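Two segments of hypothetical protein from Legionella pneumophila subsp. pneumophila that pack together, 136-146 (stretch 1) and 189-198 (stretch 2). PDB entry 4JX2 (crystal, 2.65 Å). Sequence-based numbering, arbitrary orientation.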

# COMPACT_ATOMS: atom_id res chain seq x y z
N SER A 136 9.18 -33.41 -10.74
CA SER A 136 7.75 -33.36 -10.40
C SER A 136 6.94 -32.60 -11.46
O SER A 136 5.71 -32.64 -11.42
CB SER A 136 7.53 -32.72 -9.04
OG SER A 136 8.23 -33.39 -8.00
N TRP A 137 7.61 -31.93 -12.42
CA TRP A 137 6.93 -31.20 -13.50
C TRP A 137 6.18 -32.18 -14.43
O TRP A 137 5.12 -31.84 -14.95
CB TRP A 137 7.92 -30.32 -14.29
CG TRP A 137 8.82 -31.06 -15.24
CD1 TRP A 137 10.10 -31.48 -15.01
CD2 TRP A 137 8.53 -31.40 -16.61
NE1 TRP A 137 10.61 -32.08 -16.14
CE2 TRP A 137 9.68 -32.01 -17.15
CE3 TRP A 137 7.40 -31.23 -17.44
CZ2 TRP A 137 9.74 -32.47 -18.47
CZ3 TRP A 137 7.45 -31.72 -18.74
CH2 TRP A 137 8.61 -32.32 -19.25
N LYS A 138 6.74 -33.40 -14.60
CA LYS A 138 6.20 -34.46 -15.45
C LYS A 138 4.93 -35.02 -14.87
O LYS A 138 3.96 -35.21 -15.61
CB LYS A 138 7.23 -35.57 -15.66
CG LYS A 138 8.34 -35.19 -16.61
CD LYS A 138 9.32 -36.32 -16.83
CE LYS A 138 10.69 -35.76 -17.12
NZ LYS A 138 11.56 -36.73 -17.82
N SER A 139 4.92 -35.29 -13.55
CA SER A 139 3.73 -35.84 -12.88
C SER A 139 2.65 -34.78 -12.74
O SER A 139 1.48 -35.10 -12.90
CB SER A 139 4.09 -36.45 -11.53
OG SER A 139 4.72 -35.51 -10.68
N GLN A 140 3.03 -33.51 -12.50
CA GLN A 140 2.09 -32.38 -12.41
C GLN A 140 1.45 -32.12 -13.77
O GLN A 140 0.24 -31.88 -13.83
CB GLN A 140 2.77 -31.11 -11.89
CG GLN A 140 3.16 -31.12 -10.41
CD GLN A 140 2.01 -30.90 -9.45
OE1 GLN A 140 0.88 -30.64 -9.83
NE2 GLN A 140 2.27 -31.03 -8.18
N MSE A 141 2.26 -32.20 -14.87
CA MSE A 141 1.74 -32.00 -16.23
C MSE A 141 0.80 -33.14 -16.63
O MSE A 141 -0.26 -32.86 -17.22
CB MSE A 141 2.85 -31.85 -17.27
CG MSE A 141 2.32 -31.23 -18.56
SE MSE A 141 3.56 -31.22 -20.02
CE MSE A 141 4.32 -29.54 -19.73
N GLU A 142 1.15 -34.40 -16.29
CA GLU A 142 0.30 -35.55 -16.60
C GLU A 142 -1.11 -35.35 -15.98
O GLU A 142 -2.13 -35.59 -16.65
CB GLU A 142 0.95 -36.84 -16.08
CG GLU A 142 0.16 -38.11 -16.42
CD GLU A 142 -1.10 -38.43 -15.62
OE1 GLU A 142 -1.18 -38.10 -14.41
OE2 GLU A 142 -2.01 -39.04 -16.23
N ASN A 143 -1.16 -34.90 -14.72
CA ASN A 143 -2.39 -34.66 -13.99
C ASN A 143 -3.13 -33.46 -14.57
O ASN A 143 -4.36 -33.54 -14.74
CB ASN A 143 -2.09 -34.45 -12.52
CG ASN A 143 -3.32 -34.20 -11.74
OD1 ASN A 143 -4.10 -35.14 -11.44
ND2 ASN A 143 -3.56 -32.92 -11.46
N LEU A 144 -2.40 -32.37 -14.90
CA LEU A 144 -2.96 -31.18 -15.53
C LEU A 144 -3.64 -31.57 -16.85
O LEU A 144 -4.79 -31.18 -17.07
CB LEU A 144 -1.87 -30.12 -15.75
CG LEU A 144 -2.37 -28.75 -16.24
CD1 LEU A 144 -3.37 -28.13 -15.27
CD2 LEU A 144 -1.22 -27.80 -16.44
N LEU A 145 -2.97 -32.40 -17.70
CA LEU A 145 -3.50 -32.88 -18.97
C LEU A 145 -4.78 -33.74 -18.73
O LEU A 145 -5.79 -33.55 -19.42
CB LEU A 145 -2.40 -33.66 -19.72
CG LEU A 145 -2.79 -34.53 -20.92
CD1 LEU A 145 -3.61 -33.78 -21.93
CD2 LEU A 145 -1.56 -35.05 -21.60
N LYS A 146 -4.73 -34.65 -17.75
CA LYS A 146 -5.87 -35.48 -17.37
C LYS A 146 -7.09 -34.60 -17.01
O LYS A 146 -8.18 -34.82 -17.52
CB LYS A 146 -5.47 -36.38 -16.18
CG LYS A 146 -6.62 -37.16 -15.58
CD LYS A 146 -6.19 -38.05 -14.40
CE LYS A 146 -6.06 -37.29 -13.10
NZ LYS A 146 -5.74 -38.21 -11.97
N ALA A 189 -4.25 -26.89 -25.43
CA ALA A 189 -3.44 -27.15 -24.23
C ALA A 189 -3.22 -28.64 -23.99
O ALA A 189 -2.11 -29.03 -23.63
CB ALA A 189 -4.10 -26.52 -23.02
N GLY A 190 -4.27 -29.44 -24.17
CA GLY A 190 -4.23 -30.89 -24.01
C GLY A 190 -3.25 -31.55 -24.96
O GLY A 190 -2.33 -32.23 -24.53
N ASN A 191 -3.41 -31.29 -26.26
CA ASN A 191 -2.52 -31.87 -27.27
C ASN A 191 -1.10 -31.29 -27.20
O ASN A 191 -0.15 -31.98 -27.56
CB ASN A 191 -3.09 -31.75 -28.65
CG ASN A 191 -4.26 -32.67 -28.86
OD1 ASN A 191 -4.19 -33.89 -28.60
ND2 ASN A 191 -5.36 -32.13 -29.37
N TYR A 192 -0.95 -30.05 -26.67
CA TYR A 192 0.38 -29.47 -26.50
C TYR A 192 1.11 -30.26 -25.41
O TYR A 192 2.24 -30.71 -25.63
CB TYR A 192 0.31 -27.95 -26.18
CG TYR A 192 1.64 -27.40 -25.70
CD1 TYR A 192 2.73 -27.31 -26.57
CD2 TYR A 192 1.83 -27.05 -24.36
CE1 TYR A 192 3.97 -26.86 -26.12
CE2 TYR A 192 3.07 -26.61 -23.91
CZ TYR A 192 4.13 -26.50 -24.79
OH TYR A 192 5.37 -26.09 -24.37
N MSE A 193 0.45 -30.47 -24.24
CA MSE A 193 1.03 -31.21 -23.11
C MSE A 193 1.36 -32.63 -23.51
O MSE A 193 2.43 -33.13 -23.15
CB MSE A 193 0.09 -31.20 -21.92
CG MSE A 193 0.03 -29.86 -21.25
SE MSE A 193 -1.24 -29.84 -19.79
CE MSE A 193 -1.71 -28.01 -20.01
N SER A 194 0.47 -33.25 -24.31
CA SER A 194 0.65 -34.60 -24.82
C SER A 194 1.96 -34.71 -25.62
O SER A 194 2.74 -35.64 -25.40
CB SER A 194 -0.54 -34.99 -25.68
OG SER A 194 -0.38 -36.31 -26.17
N ASP A 195 2.20 -33.71 -26.51
CA ASP A 195 3.37 -33.60 -27.38
C ASP A 195 4.65 -33.43 -26.59
O ASP A 195 5.68 -33.96 -27.00
CB ASP A 195 3.17 -32.44 -28.37
CG ASP A 195 2.14 -32.71 -29.46
OD1 ASP A 195 1.78 -33.90 -29.67
OD2 ASP A 195 1.72 -31.73 -30.13
N VAL A 196 4.59 -32.72 -25.46
CA VAL A 196 5.74 -32.48 -24.58
C VAL A 196 6.11 -33.80 -23.87
O VAL A 196 7.29 -34.20 -23.87
CB VAL A 196 5.46 -31.32 -23.58
CG1 VAL A 196 6.43 -31.35 -22.39
CG2 VAL A 196 5.49 -29.97 -24.28
N LEU A 197 5.10 -34.49 -23.28
CA LEU A 197 5.27 -35.74 -22.55
C LEU A 197 5.62 -36.91 -23.49
O LEU A 197 6.26 -37.88 -23.05
CB LEU A 197 4.02 -36.07 -21.72
CG LEU A 197 3.62 -35.07 -20.63
CD1 LEU A 197 2.17 -35.23 -20.26
CD2 LEU A 197 4.50 -35.16 -19.42
N ASN A 198 5.24 -36.81 -24.78
CA ASN A 198 5.57 -37.82 -25.80
C ASN A 198 6.88 -37.43 -26.52
O ASN A 198 7.29 -38.11 -27.46
CB ASN A 198 4.43 -38.01 -26.81
CG ASN A 198 3.26 -38.78 -26.27
OD1 ASN A 198 3.40 -39.92 -25.83
ND2 ASN A 198 2.08 -38.20 -26.32

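The two helices come closest where one of them has no side chain: at Gly190 the CA lies 5.5 Å from the CA of Leu145, while at the other end of the contact the CA of Lys138 and the CA of Leu197 stand 7.3 Å apart. Leu145 packs directly against the backbone here, its CD1 reaching 3.3 Å from the carbonyl O of Gly190. A CB built on Gly190 in ideal geometry would fall 3.8 Å from Leu145 CD1, a normal contact distance. That carbonyl is not left without a partner, since Gly190 O accepts the helical hydrogen bond from Ser194 N at 3.0 Å.

The helices run roughly antiparallel, at 149° between their directions, with axes 9.5 Å apart at closest approach. No hydrogen bond crosses between them; the backbone hydrogen bonds in these stretches run within each helix, and the contact rests on apolar packing that buries 487 Å², both sides summed.

Two leucines set the pattern as knobs in holes. Leu145, with chi1 t and chi2 p, sits among Gly190, Met193, Ser194 and Leu197. The small residues leave room for its branches: CD1 lies over the glycine, while CD2 approaches the CB of Ser194 at 4.2 Å and CD1 of Leu197 at 4.0 Å. Leu197 returns the arrangement from the second helix, sitting among Lys138, Met141, Glu142 and Leu145. Its CA-to-CB bond points sideways, but the end of the side chain comes nearer, bringing CD2 to 3.8 Å from the carbonyl O of Lys138 and CD1 to 4.1 Å from the CA of Glu142. At this more exposed margin, Lys138 and Glu142 offer backbone atoms to the leucine while remaining exposed themselves.

Beside the two leucines, two selenomethionines, Met141 and Met193, point toward the opposing helix and meet with their CG atoms 3.8 Å apart. Long and unbranched, each spans several neighbors. Met141 SE lies 3.7 Å from Val196 CG1 and 3.9 Å from Leu197 CG; Met193 places its SE 4.0 Å from Leu145 CB and its CE 3.6 Å from Leu144 CD2.

Val196 also points toward the first helix, and its CG1 serves two partners, touching Trp137 CZ3 at 3.8 Å as well as the selenium of Met141. The methyl lies at the edge of the indole, near the ring plane. Trp137 starts out sideways, yet its large ring carries the side chain close enough to meet the compact valine. The rule is complementary size: glycine sits at the closest CA approach, leucines fill the holes, and long, unbranched selenomethionines pack alongside them.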